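C3-degrading proteinase (CppA protein) (Streptococcus pneumoniae, PDB 3E0R) probably degrades complement component C3, although both of its halves belong to the glyoxalase clan. Local coordinates at residues A[10-15]-A[197-202]; A[41-46]-A[54-59]; A[76-81]-A[152-157]; A[163-168]-A[231-236]. All blocks are in the same frame, centred on the assembly; numbering follows the deposited sequence.

Contact 1. Residues A[10-15]-A[197-202]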
loop_
_atom_site.group_PDB
_atom_site.type_symbol
_atom_site.label_atom_id
_atom_site.label_comp_id
_atom_site.label_asym_id
_atom_site.label_seq_id
_atom_site.Cartn_x
_atom_site.Cartn_y
_atom_site.Cartn_z
ATOM N N VAL A 10 -14.039 0.491 6.796
ATOM C CA VAL A 10 -13.615 -0.686 7.514
ATOM C C VAL A 10 -12.124 -1.038 7.185
ATOM O O VAL A 10 -11.354 -1.353 8.086
ATOM C CB VAL A 10 -14.572 -1.878 7.153
ATOM C CG1 VAL A 10 -13.923 -3.230 7.447
ATOM C CG2 VAL A 10 -15.891 -1.709 7.885
ATOM N N ARG A 11 -11.739 -0.937 5.906
ATOM C CA ARG A 11 -10.378 -1.166 5.480
ATOM C C ARG A 11 -10.059 -0.440 4.172
ATOM O O ARG A 11 -10.890 -0.321 3.320
ATOM C CB ARG A 11 -10.156 -2.656 5.290
ATOM C CG ARG A 11 -8.669 -3.054 5.197
ATOM C CD ARG A 11 -8.467 -4.543 5.616
ATOM N NE ARG A 11 -8.879 -5.451 4.562
ATOM C CZ ARG A 11 -10.002 -6.198 4.548
ATOM N NH1 ARG A 11 -10.216 -6.978 3.480
ATOM N NH2 ARG A 11 -10.882 -6.208 5.558
ATOM N N ILE A 12 -8.822 0.040 4.035
ATOM C CA ILE A 12 -8.323 0.647 2.797
ATOM C C ILE A 12 -7.277 -0.268 2.188
ATOM O O ILE A 12 -6.295 -0.678 2.873
ATOM C CB ILE A 12 -7.765 2.081 3.022
ATOM C CG1 ILE A 12 -8.767 2.926 3.853
ATOM C CG2 ILE A 12 -7.466 2.770 1.661
ATOM C CD1 ILE A 12 -8.293 4.347 4.178
ATOM N N ILE A 13 -7.506 -0.647 0.916
ATOM C CA ILE A 13 -6.569 -1.494 0.149
ATOM C C ILE A 13 -5.974 -0.725 -1.079
ATOM O O ILE A 13 -6.693 -0.367 -2.028
ATOM C CB ILE A 13 -7.208 -2.807 -0.294
ATOM C CG1 ILE A 13 -7.834 -3.544 0.909
ATOM C CG2 ILE A 13 -6.212 -3.749 -0.936
ATOM C CD1 ILE A 13 -9.134 -4.179 0.571
ATOM N N PRO A 14 -4.652 -0.450 -1.026
ATOM C CA PRO A 14 -3.931 0.141 -2.136
ATOM C C PRO A 14 -3.659 -0.901 -3.208
ATOM O O PRO A 14 -3.572 -2.106 -2.900
ATOM C CB PRO A 14 -2.642 0.599 -1.509
ATOM C CG PRO A 14 -2.460 -0.355 -0.315
ATOM C CD PRO A 14 -3.788 -0.739 0.147
ATOM N N THR A 15 -3.678 -0.428 -4.464
ATOM C CA THR A 15 -3.233 -1.161 -5.636
ATOM C C THR A 15 -2.030 -0.405 -6.146
ATOM O O THR A 15 -2.120 0.794 -6.465
ATOM C CB THR A 15 -4.281 -1.228 -6.801
ATOM O OG1 THR A 15 -5.463 -1.936 -6.365
ATOM C CG2 THR A 15 -3.644 -1.897 -8.080
ATOM N N SER A 197 -2.252 3.301 -8.044
ATOM C CA SER A 197 -3.232 3.570 -9.070
ATOM C C SER A 197 -4.663 3.514 -8.580
ATOM O O SER A 197 -5.532 4.127 -9.182
ATOM C CB SER A 197 -3.086 2.594 -10.204
ATOM O OG SER A 197 -3.327 1.265 -9.786
HETATM N N MSE A 198 -4.891 2.784 -7.489
HETATM C CA MSE A 198 -6.185 2.730 -6.859
HETATM C C MSE A 198 -6.111 2.576 -5.351
HETATM O O MSE A 198 -5.267 1.906 -4.821
HETATM C CB MSE A 198 -6.958 1.577 -7.464
HETATM C CG MSE A 198 -8.341 1.366 -6.879
HETATM SE SE MSE A 198 -9.298 0.122 -8.015
HETATM C CE MSE A 198 -9.749 -1.194 -6.654
ATOM N N LEU A 199 -7.048 3.200 -4.665
ATOM C CA LEU A 199 -7.358 2.898 -3.258
ATOM C C LEU A 199 -8.756 2.272 -3.236
ATOM O O LEU A 199 -9.675 2.826 -3.819
ATOM C CB LEU A 199 -7.313 4.188 -2.445
ATOM C CG LEU A 199 -5.900 4.783 -2.363
ATOM C CD1 LEU A 199 -5.851 6.267 -2.069
ATOM C CD2 LEU A 199 -5.121 4.021 -1.305
ATOM N N LYS A 200 -8.908 1.097 -2.637
ATOM C CA LYS A 200 -10.227 0.519 -2.447
ATOM C C LYS A 200 -10.693 0.681 -1.008
ATOM O O LYS A 200 -9.960 0.379 -0.085
ATOM C CB LYS A 200 -10.221 -0.949 -2.811
ATOM C CG LYS A 200 -11.588 -1.547 -2.788
ATOM C CD LYS A 200 -11.634 -2.996 -2.630
ATOM C CE LYS A 200 -11.657 -3.687 -3.943
ATOM N NZ LYS A 200 -11.743 -2.742 -5.067
ATOM N N PHE A 201 -11.910 1.183 -0.824
ATOM C CA PHE A 201 -12.484 1.389 0.485
ATOM C C PHE A 201 -13.595 0.375 0.716
ATOM O O PHE A 201 -14.610 0.368 0.005
ATOM C CB PHE A 201 -13.025 2.818 0.612
ATOM C CG PHE A 201 -12.011 3.857 0.287
ATOM C CD1 PHE A 201 -11.358 4.540 1.282
ATOM C CD2 PHE A 201 -11.720 4.168 -1.028
ATOM C CE1 PHE A 201 -10.408 5.482 0.973
ATOM C CE2 PHE A 201 -10.812 5.103 -1.339
ATOM C CZ PHE A 201 -10.118 5.751 -0.325
ATOM N N LEU A 202 -13.375 -0.506 1.678
ATOM C CA LEU A 202 -14.415 -1.387 2.146
ATOM C C LEU A 202 -15.169 -0.679 3.282
ATOM O O LEU A 202 -14.557 -0.179 4.232
ATOM C CB LEU A 202 -13.830 -2.715 2.595
ATOM C CG LEU A 202 -13.073 -3.568 1.578
ATOM C CD1 LEU A 202 -12.819 -4.950 2.190
ATOM C CD2 LEU A 202 -13.827 -3.738 0.277
#
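Leu202 lies alongside Arg11, and its CD1 sits over one face of the guanidinium, 3.5 Å from Arg11 NH1. The arginine suits a partly exposed place: its guanidinium end makes the contact with the leucine, while NE is hydrogen-bonded to the carbonyl of Glu53 on the next strand. Leu202 also reaches Ile13, CD1 to CD1, at 4.1 Å. On the face that carries Ile12, Pro14, Leu199 and Phe201, Ile12 CG1 stands 4.0 Å from Phe201 CD1. With CG anti to its carbonyl carbon (chi1 -54°), the phenylalanine runs side by side with the isoleucine, and its ring stacks on that of Phe241 from the strand beyond. Leu199 CD2 touches both Ile12 CG2 and Pro14 CB. Proline is tolerated here because Pro14 falls in a non-hydrogen-bonded pair with Leu199, where no N-H is needed toward this neighbour.

Paired backbone bonds join Ile13 and Lys200, with Ile13 N 2.8 Å from Lys200 O. A classic beta bulge marks each end: Val10 and Arg11 both face Leu202, Val10 N giving a 2.7 Å bond to Leu202 O and Arg11 N a weak one, while Ser197 and Met198 both face Thr15. The result is a twisted antiparallel pair that joins the N-terminal and C-terminal families in one mixed sheet, consistent with the paired beta-alpha-beta-beta-beta modules of the glyoxalase clan.

Contact 2. Residues A[41-46]-A[54-59]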
loop_
_atom_site.group_PDB
_atom_site.type_symbol
_atom_site.label_atom_id
_atom_site.label_comp_id
_atom_site.label_asym_id
_atom_site.label_seq_id
_atom_site.Cartn_x
_atom_site.Cartn_y
_atom_site.Cartn_z
ATOM N N SER A 41 -5.081 -13.294 -13.348
ATOM C CA SER A 41 -4.060 -12.953 -14.345
ATOM C C SER A 41 -3.733 -11.458 -14.391
ATOM O O SER A 41 -2.601 -11.076 -14.683
ATOM C CB SER A 41 -4.516 -13.380 -15.737
ATOM O OG SER A 41 -4.843 -14.761 -15.776
ATOM N N ALA A 42 -4.738 -10.621 -14.153
ATOM C CA ALA A 42 -4.549 -9.175 -14.091
ATOM C C ALA A 42 -3.791 -8.803 -12.816
ATOM O O ALA A 42 -2.963 -7.892 -12.817
ATOM C CB ALA A 42 -5.915 -8.459 -14.147
ATOM N N PHE A 43 -4.065 -9.523 -11.729
ATOM C CA PHE A 43 -3.530 -9.132 -10.438
ATOM C C PHE A 43 -3.341 -10.212 -9.347
ATOM O O PHE A 43 -3.982 -11.272 -9.269
ATOM C CB PHE A 43 -4.307 -7.910 -9.868
ATOM C CG PHE A 43 -5.751 -8.182 -9.487
ATOM C CD1 PHE A 43 -6.091 -9.167 -8.530
ATOM C CD2 PHE A 43 -6.771 -7.395 -10.016
ATOM C CE1 PHE A 43 -7.415 -9.396 -8.154
ATOM C CE2 PHE A 43 -8.125 -7.616 -9.629
ATOM C CZ PHE A 43 -8.439 -8.611 -8.699
ATOM N N LEU A 44 -2.426 -9.842 -8.480
ATOM C CA LEU A 44 -2.098 -10.553 -7.311
ATOM C C LEU A 44 -2.744 -9.842 -6.080
ATOM O O LEU A 44 -2.545 -8.624 -5.787
ATOM C CB LEU A 44 -0.574 -10.624 -7.267
ATOM C CG LEU A 44 0.090 -11.289 -6.067
ATOM C CD1 LEU A 44 -0.318 -12.756 -5.901
ATOM C CD2 LEU A 44 1.598 -11.094 -6.202
ATOM N N SER A 45 -3.548 -10.631 -5.393
ATOM C CA SER A 45 -4.224 -10.232 -4.186
ATOM C C SER A 45 -3.322 -10.688 -3.079
ATOM O O SER A 45 -3.100 -11.859 -2.971
ATOM C CB SER A 45 -5.596 -10.956 -4.096
ATOM O OG SER A 45 -6.384 -10.503 -3.013
ATOM N N LEU A 46 -2.774 -9.749 -2.288
ATOM C CA LEU A 46 -1.897 -10.063 -1.159
ATOM C C LEU A 46 -2.537 -9.729 0.209
ATOM O O LEU A 46 -3.259 -8.756 0.369
ATOM C CB LEU A 46 -0.532 -9.338 -1.273
ATOM C CG LEU A 46 0.288 -9.553 -2.567
ATOM C CD1 LEU A 46 1.216 -8.356 -2.786
ATOM C CD2 LEU A 46 1.042 -10.910 -2.455
ATOM N N LYS A 54 -5.096 -7.164 1.778
ATOM C CA LYS A 54 -4.549 -5.911 2.292
ATOM C C LYS A 54 -3.755 -5.072 1.264
ATOM O O LYS A 54 -3.583 -3.896 1.451
ATOM C CB LYS A 54 -3.739 -6.225 3.576
ATOM C CG LYS A 54 -4.599 -7.049 4.543
ATOM C CD LYS A 54 -4.217 -6.976 5.934
ATOM C CE LYS A 54 -5.241 -7.730 6.842
ATOM N NZ LYS A 54 -4.663 -8.033 8.181
ATOM N N LEU A 55 -3.280 -5.705 0.200
ATOM C CA LEU A 55 -2.502 -5.066 -0.854
ATOM C C LEU A 55 -2.809 -5.782 -2.151
ATOM O O LEU A 55 -3.035 -6.992 -2.159
ATOM C CB LEU A 55 -1.002 -5.145 -0.550
ATOM C CG LEU A 55 -0.069 -4.511 -1.612
ATOM C CD1 LEU A 55 -0.295 -3.021 -1.828
ATOM C CD2 LEU A 55 1.358 -4.795 -1.235
ATOM N N VAL A 56 -2.878 -5.036 -3.243
ATOM C CA VAL A 56 -3.126 -5.616 -4.567
ATOM C C VAL A 56 -2.030 -5.085 -5.478
ATOM O O VAL A 56 -1.786 -3.894 -5.485
ATOM C CB VAL A 56 -4.569 -5.263 -5.115
ATOM C CG1 VAL A 56 -4.752 -5.734 -6.568
ATOM C CG2 VAL A 56 -5.654 -5.864 -4.223
ATOM N N LEU A 57 -1.324 -5.990 -6.178
ATOM C CA LEU A 57 -0.434 -5.609 -7.291
ATOM C C LEU A 57 -1.114 -5.787 -8.610
ATOM O O LEU A 57 -1.762 -6.805 -8.857
ATOM C CB LEU A 57 0.836 -6.436 -7.331
ATOM C CG LEU A 57 1.697 -6.406 -6.076
ATOM C CD1 LEU A 57 2.923 -7.165 -6.424
ATOM C CD2 LEU A 57 1.977 -4.955 -5.527
ATOM N N GLU A 58 -0.924 -4.820 -9.483
ATOM C CA GLU A 58 -1.561 -4.833 -10.780
ATOM C C GLU A 58 -0.553 -4.693 -11.915
ATOM O O GLU A 58 0.181 -3.706 -11.994
ATOM C CB GLU A 58 -2.526 -3.669 -10.824
ATOM C CG GLU A 58 -3.189 -3.515 -12.100
ATOM C CD GLU A 58 -4.666 -3.342 -11.918
ATOM O OE1 GLU A 58 -5.303 -4.205 -11.238
ATOM O OE2 GLU A 58 -5.187 -2.350 -12.470
ATOM N N GLU A 59 -0.561 -5.654 -12.818
ATOM C CA GLU A 59 0.438 -5.700 -13.894
ATOM C C GLU A 59 0.185 -4.686 -15.008
ATOM O O GLU A 59 -0.901 -4.596 -15.530
ATOM C CB GLU A 59 0.570 -7.129 -14.464
ATOM C CG GLU A 59 1.931 -7.748 -14.099
ATOM C CD GLU A 59 2.194 -9.058 -14.841
ATOM O OE1 GLU A 59 3.302 -9.224 -15.431
ATOM O OE2 GLU A 59 1.289 -9.931 -14.825
#
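Phe43 CG is held between its own backbone N and carbonyl carbon (chi1 67°), and Val56 CG1 is anti to its backbone N; these settings bring the two atoms to 3.9 Å from each other. The valine methyl lies over one face of the ring. The two residues belong to an antiparallel beta hairpin, strand 43-47 turning back into strand 53-59, within the N-terminal half of the protein. Glu58 comes to the same ring at its edge: OE1 lies 3.7 Å from Phe43 CD2, and the carboxylate is almost coplanar with the ring, 9° apart. Carbon-bound hydrogens at a ring's rim carry slight positive charge, so a carboxylate oxygen is well suited to that position. Both side chains are partly exposed.

The other face of the paired residues is made of Leu44, Leu46, Leu55 and Leu57, as befits a face turned to helix 21-31, whose Asn24 and Tyr28 touch Leu57. Leu46 CD1 is the meeting point, 3.9 Å from both Leu55 CD2 and Leu57 CG, while Leu44 lies beside Leu57, the two pointing the same way. Between these faces the backbones of Leu44 and Leu57 exchange bonds in both directions. Ser45, small enough for its buried place opposite Val56, turns its hydroxyl to Glu53, and Lys54 sends its amine to Asp48 and the carbonyl of Phe151. Toward the turn the pairing is interrupted by a classic beta bulge: Lys54 and Leu55 both face Leu46, whose O accepts from Lys54 N at 2.8 Å, in the carbonyl plane, and from Leu55 N at 3.1 Å, tilted 32° from it.

Contact 3. Residues A[76-81]-A[152-157]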
loop_
_atom_site.group_PDB
_atom_site.type_symbol
_atom_site.label_atom_id
_atom_site.label_comp_id
_atom_site.label_asym_id
_atom_site.label_seq_id
_atom_site.Cartn_x
_atom_site.Cartn_y
_atom_site.Cartn_z
ATOM N N ARG A 76 5.523 6.294 1.016
ATOM C CA ARG A 76 5.948 5.029 1.645
ATOM C C ARG A 76 4.756 4.116 1.942
ATOM O O ARG A 76 3.737 4.600 2.353
ATOM C CB ARG A 76 6.638 5.289 2.981
ATOM C CG ARG A 76 8.123 5.611 2.941
ATOM C CD ARG A 76 8.795 5.278 4.277
ATOM N NE ARG A 76 8.138 5.999 5.362
ATOM C CZ ARG A 76 8.613 6.114 6.616
ATOM N NH1 ARG A 76 9.739 5.542 6.995
ATOM N NH2 ARG A 76 7.938 6.803 7.515
ATOM N N LEU A 77 4.906 2.807 1.753
ATOM C CA LEU A 77 3.979 1.806 2.277
ATOM C C LEU A 77 4.457 1.380 3.616
ATOM O O LEU A 77 5.616 1.027 3.766
ATOM C CB LEU A 77 3.934 0.563 1.389
ATOM C CG LEU A 77 2.721 -0.404 1.531
ATOM C CD1 LEU A 77 1.428 0.192 0.996
ATOM C CD2 LEU A 77 3.060 -1.738 0.822
ATOM N N ILE A 78 3.556 1.362 4.587
ATOM C CA ILE A 78 3.870 1.035 5.982
ATOM C C ILE A 78 3.156 -0.253 6.365
ATOM O O ILE A 78 1.963 -0.397 6.223
ATOM C CB ILE A 78 3.548 2.199 6.919
ATOM C CG1 ILE A 78 4.190 3.493 6.383
ATOM C CG2 ILE A 78 4.028 1.913 8.380
ATOM C CD1 ILE A 78 3.782 4.697 7.121
ATOM N N VAL A 79 3.948 -1.231 6.764
ATOM C CA VAL A 79 3.450 -2.569 7.106
ATOM C C VAL A 79 3.731 -2.745 8.574
ATOM O O VAL A 79 4.864 -2.864 8.975
ATOM C CB VAL A 79 4.132 -3.649 6.266
ATOM C CG1 VAL A 79 3.588 -5.038 6.607
ATOM C CG2 VAL A 79 3.981 -3.324 4.736
ATOM N N LYS A 80 2.691 -2.647 9.370
ATOM C CA LYS A 80 2.793 -2.810 10.806
ATOM C C LYS A 80 2.535 -4.244 11.116
ATOM O O LYS A 80 1.415 -4.700 10.935
ATOM C CB LYS A 80 1.739 -1.978 11.510
ATOM C CG LYS A 80 1.682 -2.170 13.066
ATOM C CD LYS A 80 0.457 -1.408 13.632
ATOM C CE LYS A 80 0.548 -1.231 15.126
ATOM N NZ LYS A 80 1.420 -2.286 15.664
ATOM N N VAL A 81 3.569 -4.949 11.564
ATOM C CA VAL A 81 3.509 -6.360 11.892
ATOM C C VAL A 81 3.135 -6.550 13.371
ATOM O O VAL A 81 3.635 -5.844 14.250
ATOM C CB VAL A 81 4.860 -7.021 11.546
ATOM C CG1 VAL A 81 4.960 -8.471 12.054
ATOM C CG2 VAL A 81 5.086 -6.956 10.080
ATOM N N GLU A 152 -0.951 -4.949 9.081
ATOM C CA GLU A 152 -1.903 -3.892 8.767
ATOM C C GLU A 152 -1.130 -2.956 7.861
ATOM O O GLU A 152 -0.009 -2.584 8.173
ATOM C CB GLU A 152 -2.329 -3.171 10.063
ATOM C CG GLU A 152 -3.758 -2.780 10.172
ATOM C CD GLU A 152 -4.536 -3.493 11.356
ATOM O OE1 GLU A 152 -4.416 -2.998 12.524
ATOM O OE2 GLU A 152 -5.292 -4.509 11.117
ATOM N N ILE A 153 -1.740 -2.569 6.746
ATOM C CA ILE A 153 -1.162 -1.642 5.788
ATOM C C ILE A 153 -1.621 -0.246 6.116
ATOM O O ILE A 153 -2.781 0.006 6.378
ATOM C CB ILE A 153 -1.589 -1.947 4.317
ATOM C CG1 ILE A 153 -1.121 -3.325 3.892
ATOM C CG2 ILE A 153 -1.087 -0.866 3.277
ATOM C CD1 ILE A 153 0.233 -3.582 3.972
ATOM N N SER A 154 -0.694 0.686 6.105
ATOM C CA SER A 154 -1.093 2.087 5.972
ATOM C C SER A 154 -0.141 2.697 4.965
ATOM O O SER A 154 0.702 1.985 4.384
ATOM C CB SER A 154 -1.084 2.775 7.337
ATOM O OG SER A 154 0.176 2.753 7.941
HETATM N N MSE A 155 -0.252 3.995 4.731
HETATM C CA MSE A 155 0.663 4.610 3.758
HETATM C C MSE A 155 0.860 6.109 3.917
HETATM O O MSE A 155 0.014 6.817 4.477
HETATM C CB MSE A 155 0.125 4.325 2.356
HETATM C CG MSE A 155 -1.117 5.090 2.061
HETATM SE SE MSE A 155 -2.156 4.187 0.740
HETATM C CE MSE A 155 -3.223 3.064 1.963
ATOM N N GLU A 156 1.976 6.588 3.396
ATOM C CA GLU A 156 2.188 8.004 3.244
ATOM C C GLU A 156 2.047 8.303 1.765
ATOM O O GLU A 156 2.584 7.558 0.945
ATOM C CB GLU A 156 3.549 8.404 3.753
ATOM C CG GLU A 156 3.637 8.418 5.238
ATOM C CD GLU A 156 5.025 8.157 5.770
ATOM O OE1 GLU A 156 6.016 8.156 5.007
ATOM O OE2 GLU A 156 5.121 7.983 6.996
ATOM N N LEU A 157 1.294 9.355 1.416
ATOM C CA LEU A 157 1.035 9.720 0.035
ATOM C C LEU A 157 1.557 11.094 -0.243
ATOM O O LEU A 157 1.354 11.976 0.546
ATOM C CB LEU A 157 -0.457 9.666 -0.256
ATOM C CG LEU A 157 -1.149 8.306 -0.094
ATOM C CD1 LEU A 157 -2.562 8.381 -0.567
ATOM C CD2 LEU A 157 -0.424 7.164 -0.817
#
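The guanidinium of Arg76 takes the carboxylate of Glu156 at its own edge, with the two planes 33° apart. It grips side-on with two nitrogens, one to each oxygen: NE gives a bond of 3.0 Å to OE1 of Glu156, and NH2 one of 3.1 Å to OE2. The second is the straighter, 171° at the hydrogen, and meets OE2 on the syn side, close to the guanidinium plane; the first comes to OE1 from above the carboxylate plane. Arg76 NH1 has a second acidic partner in Glu110, so the arginine bridges two carboxylates. Ile78 supplies an apolar flank to the salt bridge, its CD1 lying 3.6 Å from Glu156 OE2.

Arg76, Ile78 and Glu156 share one face of an antiparallel pair in which strand 74-81, from the N-terminal family, lies beside strand 151-159, from the C-terminal one; the pair lies toward one side of a second mixed sheet, between strands 118-122 and 176-180, again joining the two glyoxalase-clan halves. Alternate backbone pairs carry two bonds each, as in Ile78 N to Ser154 O and Ser154 N to Ile78 O, both 2.9 Å. Ser154, compact and polar, suits a partly exposed place, with OG lying 3.6 Å from Ile78 CB.

The opposite face is apolar and buried. Ile153 uses two different branches here: CG2, anti to the backbone N, meets Leu77 CD1 at 3.6 Å, while CD1 at the end of the other branch (chi2 -57°) touches Val79 CG2 at 3.8 Å.

Contact 4. Residues A[163-168]-A[231-236]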
loop_
_atom_site.group_PDB
_atom_site.type_symbol
_atom_site.label_atom_id
_atom_site.label_comp_id
_atom_site.label_asym_id
_atom_site.label_seq_id
_atom_site.Cartn_x
_atom_site.Cartn_y
_atom_site.Cartn_z
ATOM N N ILE A 163 -3.345 21.083 -5.224
ATOM C CA ILE A 163 -4.553 20.283 -5.244
ATOM C C ILE A 163 -4.929 19.741 -3.850
ATOM O O ILE A 163 -4.097 19.616 -2.955
ATOM C CB ILE A 163 -4.480 19.113 -6.301
ATOM C CG1 ILE A 163 -3.673 17.935 -5.791
ATOM C CG2 ILE A 163 -3.920 19.592 -7.658
ATOM C CD1 ILE A 163 -4.001 16.672 -6.528
ATOM N N GLU A 164 -6.213 19.435 -3.713
ATOM C CA GLU A 164 -6.804 18.862 -2.526
ATOM C C GLU A 164 -7.358 17.486 -2.887
ATOM O O GLU A 164 -7.920 17.290 -3.958
ATOM C CB GLU A 164 -7.934 19.769 -2.037
ATOM C CG GLU A 164 -7.470 20.912 -1.116
ATOM C CD GLU A 164 -7.400 20.477 0.357
ATOM O OE1 GLU A 164 -8.478 20.295 0.974
ATOM O OE2 GLU A 164 -6.277 20.312 0.897
ATOM N N SER A 165 -7.175 16.525 -1.994
ATOM C CA SER A 165 -7.773 15.232 -2.159
ATOM C C SER A 165 -9.259 15.325 -1.797
ATOM O O SER A 165 -9.666 16.098 -0.922
ATOM C CB SER A 165 -7.082 14.191 -1.286
ATOM O OG SER A 165 -7.812 12.980 -1.291
ATOM N N PHE A 166 -10.047 14.530 -2.504
ATOM C CA PHE A 166 -11.405 14.220 -2.129
ATOM C C PHE A 166 -11.463 13.484 -0.789
ATOM O O PHE A 166 -12.511 13.492 -0.137
ATOM C CB PHE A 166 -12.099 13.369 -3.221
ATOM C CG PHE A 166 -12.680 14.177 -4.339
ATOM C CD1 PHE A 166 -13.800 14.968 -4.133
ATOM C CD2 PHE A 166 -12.123 14.147 -5.599
ATOM C CE1 PHE A 166 -14.350 15.718 -5.176
ATOM C CE2 PHE A 166 -12.659 14.891 -6.632
ATOM C CZ PHE A 166 -13.779 15.671 -6.421
ATOM N N LEU A 167 -10.354 12.846 -0.400
ATOM C CA LEU A 167 -10.253 12.142 0.873
ATOM C C LEU A 167 -10.129 13.102 2.085
ATOM O O LEU A 167 -9.216 13.952 2.171
ATOM C CB LEU A 167 -9.101 11.143 0.796
ATOM C CG LEU A 167 -9.273 10.091 -0.322
ATOM C CD1 LEU A 167 -8.137 9.010 -0.260
ATOM C CD2 LEU A 167 -10.720 9.441 -0.334
ATOM N N GLU A 168 -11.096 13.001 2.994
ATOM C CA GLU A 168 -11.091 13.825 4.204
ATOM C C GLU A 168 -10.293 13.118 5.283
ATOM O O GLU A 168 -10.354 11.893 5.394
ATOM C CB GLU A 168 -12.512 14.111 4.718
ATOM C CG GLU A 168 -13.438 14.874 3.760
ATOM C CD GLU A 168 -12.784 16.123 3.184
ATOM O OE1 GLU A 168 -11.857 16.668 3.834
ATOM O OE2 GLU A 168 -13.176 16.554 2.076
ATOM N N GLY A 231 -14.886 6.283 -8.173
ATOM C CA GLY A 231 -14.558 7.682 -8.408
ATOM C C GLY A 231 -13.077 7.837 -8.673
ATOM O O GLY A 231 -12.299 6.873 -8.685
ATOM N N LYS A 232 -12.677 9.074 -8.873
ATOM C CA LYS A 232 -11.307 9.387 -9.252
ATOM C C LYS A 232 -10.912 10.640 -8.498
ATOM O O LYS A 232 -11.700 11.577 -8.401
ATOM C CB LYS A 232 -11.222 9.640 -10.754
ATOM C CG LYS A 232 -9.834 9.480 -11.335
ATOM C CD LYS A 232 -9.946 9.482 -12.847
ATOM C CE LYS A 232 -8.785 8.839 -13.497
ATOM N NZ LYS A 232 -9.176 8.161 -14.785
ATOM N N ASP A 233 -9.709 10.627 -7.944
ATOM C CA ASP A 233 -9.241 11.707 -7.109
ATOM C C ASP A 233 -8.532 12.698 -8.012
ATOM O O ASP A 233 -8.188 12.380 -9.155
ATOM C CB ASP A 233 -8.312 11.187 -5.999
ATOM C CG ASP A 233 -8.162 12.177 -4.833
ATOM O OD1 ASP A 233 -8.853 13.212 -4.809
ATOM O OD2 ASP A 233 -7.356 11.911 -3.920
ATOM N N ARG A 234 -8.351 13.903 -7.495
ATOM C CA ARG A 234 -7.728 15.002 -8.215
ATOM C C ARG A 234 -6.279 14.727 -8.673
ATOM O O ARG A 234 -5.776 15.366 -9.611
ATOM C CB ARG A 234 -7.782 16.265 -7.342
ATOM C CG ARG A 234 -9.201 16.603 -6.792
ATOM C CD ARG A 234 -9.422 18.097 -6.675
ATOM N NE ARG A 234 -10.826 18.445 -6.437
ATOM C CZ ARG A 234 -11.446 18.338 -5.255
ATOM N NH1 ARG A 234 -10.812 17.873 -4.172
ATOM N NH2 ARG A 234 -12.718 18.688 -5.149
ATOM N N ASN A 235 -5.616 13.779 -8.023
ATOM C CA ASN A 235 -4.339 13.281 -8.484
ATOM C C ASN A 235 -4.417 12.053 -9.415
ATOM O O ASN A 235 -3.405 11.407 -9.727
ATOM C CB ASN A 235 -3.463 12.977 -7.262
ATOM C CG ASN A 235 -3.976 11.806 -6.414
ATOM O OD1 ASN A 235 -4.970 11.147 -6.727
ATOM N ND2 ASN A 235 -3.256 11.532 -5.350
ATOM N N ASN A 236 -5.631 11.716 -9.832
ATOM C CA ASN A 236 -5.894 10.597 -10.737
ATOM C C ASN A 236 -5.718 9.142 -10.217
ATOM O O ASN A 236 -5.806 8.204 -10.983
ATOM C CB ASN A 236 -5.232 10.834 -12.109
ATOM C CG ASN A 236 -5.875 11.993 -12.844
ATOM O OD1 ASN A 236 -7.099 12.092 -12.871
ATOM N ND2 ASN A 236 -5.067 12.934 -13.324
HETATM O O HOH W 1 -11.990 18.175 -1.301
#
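A cation-pi stack between a loop and the start of a beta turn is the striking feature here: the guanidinium of Arg234 lies nearly flat on one face of the Phe166 ring, planes 20° apart, with CZ 3.9 Å from the ring centroid. The approach is offset toward the rim, NH2 coming within 3.4 Å of Phe166 CE1. Arginine suits this exposed place because its flat cation can cover a ring and still donate from its edge. NH1 bonds to Glu164 O at 3.0 Å, reaching that oxygen from above the carbonyl plane, and a water links the same NH1 to Ser165 O.

Asp233, with CG anti to its backbone N (chi1 -161°), divides its carboxylate between two donors. OD2 takes the hydroxyl of Ser165 at 2.9 Å and OD1 the backbone N of Phe166, also at 2.9 Å, both on the syn side. This buried carboxylate is thereby satisfied by two donors of the facing segment. Ser165 OG accepts in turn from Leu167 N at 2.7 Å, forming an ST turn; serine suits the place because one small hydroxyl can donate to Asp233 and accept from Leu167 N. Ile163 CD1 packs against the backbone of the type I beta turn 233-236, 3.6 Å from Asn235 N.

The turn leads from strand 228-232 into strand 238-243, whereas the facing loop runs from strand 151-159 to helix 169-172; Phe166 meets Phe215 just beyond helix 208-214, and Leu167 packs on Leu199, Phe201 and Leu239 of the sheet.

From the N terminus, strand 9-18 enters first, but contact 1 closes only when 197-202 pairs with it, 182 residues on. Within that long loop the hairpin of contact 2 closes early; strand 53-59 then lies beside strand 9-18 in the same sheet, Pro14 O meeting Val56 N. Contact 3 follows in series, also nested inside contact 1, and belongs to the other sheet; Pro14 and Leu199 pack against Ile153, Leu77 and Met155, so the two sheets meet there. Contact 4 opens inside the loop of contact 1 and closes after it, so the two cross, touching through Leu167. Contacts 1 and 3 each join the N-terminal family to the C-terminal one.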